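Local coordinates for heme peroxidase (Bacteroides thetaiotaomicron, PDB 2GVK), which is a dye-decolorizing peroxidase that probably uses heme and hydrogen peroxide to oxidise dyes and related substrates, at residues T33-P36 with D37-D40. Sequence-based numbering, arbitrary orientation. Where two conformers were deposited one is given.
Sequences TDSP and DTVD. With NA (sodium ion), chain E.
The hydroxyl of S35 has two partners in the residues that follow it. Its OG lies 2.8 Å from OG1 of T38 in a hydrogen bond whose donor is not fixed. It also accepts the backbone N-H of D37, with 3.3 Å between D37 N and S35 OG and an angle of 156° at the hydrogen. The S35 chi1 of 87° places OG between its own backbone N and carbonyl carbon, on the side facing D37 and T38. G134 O is a further, weak partner. OG1 of T38 also comes within 3.0 Å of T33 O and of T33 OG1. T33 OG1 itself is hydrogen-bonded to G134 O, and T33 O to R78 of helix 73-79. With an alanine in place of S35, the D37 N-H is likely to lose this acceptor and the T38 hydroxyl one of its partners.

Residues S35 to T38 form a type I beta turn that leads from the loop after strand 24-32 into helix 38-59, in the N-terminal half of the DyP peroxidase fold. The bond that closes it, T38 N to S35 O, is weak at 3.3 Å.

The outer face of the turn binds a sodium ion at the protein surface. P36 O reaches sodium at 2.4 Å and D37 OD1 at 2.3 Å. The D37 CG sits beside its backbone N (chi1 -66°), which brings OD1 round to the P36 carbonyl. Three waters complete the five ligands seen. One of them donates to D40 OD2 at 2.7 Å, linking the first turn of the helix to the ion.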
loop_
_atom_site.group_PDB
_atom_site.type_symbol
_atom_site.label_atom_id
_atom_site.label_comp_id
_atom_site.label_asym_id
_atom_site.label_seq_id
_atom_site.Cartn_x
_atom_site.Cartn_y
_atom_site.Cartn_z
ATOM N N THR A 33 -7.392 1.039 -42.585
ATOM C CA THR A 33 -8.200 0.531 -43.695
ATOM C C THR A 33 -8.463 1.642 -44.705
ATOM O O THR A 33 -8.223 2.817 -44.427
ATOM C CB THR A 33 -9.561 0.029 -43.219
ATOM O OG1 THR A 33 -10.366 1.146 -42.791
ATOM C CG2 THR A 33 -9.410 -0.955 -42.095
ATOM N N ASP A 34 -9.079 1.275 -45.827
ATOM C CA ASP A 34 -9.400 2.242 -46.873
ATOM C C ASP A 34 -10.835 2.758 -46.762
ATOM O O ASP A 34 -11.397 3.257 -47.725
ATOM C CB ASP A 34 -9.180 1.624 -48.253
ATOM C CG ASP A 34 -7.732 1.654 -48.676
ATOM O OD1 ASP A 34 -6.929 2.354 -48.022
ATOM O OD2 ASP A 34 -7.396 1.004 -49.694
ATOM N N SER A 35 -11.415 2.665 -45.593
ATOM C CA SER A 35 -12.797 3.117 -45.420
ATOM C C SER A 35 -12.905 4.646 -45.571
ATOM O O SER A 35 -11.950 5.364 -45.340
ATOM C CB SER A 35 -13.339 2.694 -44.081
ATOM O OG SER A 35 -13.040 3.638 -43.078
ATOM N N PRO A 36 -14.085 5.126 -45.920
ATOM C CA PRO A 36 -14.277 6.573 -46.082
ATOM C C PRO A 36 -14.442 7.338 -44.763
ATOM O O PRO A 36 -14.803 8.518 -44.779
ATOM C CB PRO A 36 -15.553 6.659 -46.916
ATOM C CG PRO A 36 -16.318 5.434 -46.579
ATOM C CD PRO A 36 -15.310 4.362 -46.225
ATOM N N ASP A 37 -14.215 6.663 -43.636
ATOM C CA ASP A 37 -14.222 7.314 -42.326
ATOM C C ASP A 37 -12.855 7.247 -41.639
ATOM O O ASP A 37 -12.713 7.706 -40.504
ATOM C CB ASP A 37 -15.214 6.634 -41.387
ATOM C CG ASP A 37 -16.633 6.785 -41.810
ATOM O OD1 ASP A 37 -16.921 7.539 -42.749
ATOM O OD2 ASP A 37 -17.487 6.128 -41.176
ATOM N N THR A 38 -11.878 6.625 -42.288
ATOM C CA THR A 38 -10.621 6.270 -41.609
ATOM C C THR A 38 -9.873 7.478 -41.093
ATOM O O THR A 38 -9.445 7.497 -39.931
ATOM C CB THR A 38 -9.706 5.400 -42.508
ATOM O OG1 THR A 38 -10.296 4.109 -42.663
ATOM C CG2 THR A 38 -8.352 5.225 -41.880
ATOM N N VAL A 39 -9.706 8.494 -41.922
ATOM C CA VAL A 39 -8.954 9.670 -41.474
ATOM C C VAL A 39 -9.679 10.371 -40.335
ATOM O O VAL A 39 -9.076 10.742 -39.351
ATOM C CB VAL A 39 -8.689 10.671 -42.630
ATOM C CG1 VAL A 39 -7.943 11.894 -42.102
ATOM C CG2 VAL A 39 -7.889 10.013 -43.721
ATOM N N ASP A 40 -10.975 10.542 -40.476
ATOM C CA ASP A 40 -11.769 11.225 -39.439
ATOM C C ASP A 40 -11.737 10.491 -38.097
ATOM O O ASP A 40 -11.685 11.120 -37.042
ATOM C CB ASP A 40 -13.201 11.393 -39.893
ATOM C CG ASP A 40 -13.367 12.520 -40.918
ATOM O OD1 ASP A 40 -12.401 13.289 -41.140
ATOM O OD2 ASP A 40 -14.476 12.651 -41.475
HETATM NA NA NA E . -16.750 9.540 -43.942
HETATM O O HOH W 1 -15.907 10.398 -41.891
HETATM O O HOH W 2 -18.920 10.297 -43.279
HETATM O O HOH W 3 -17.939 9.047 -46.088
#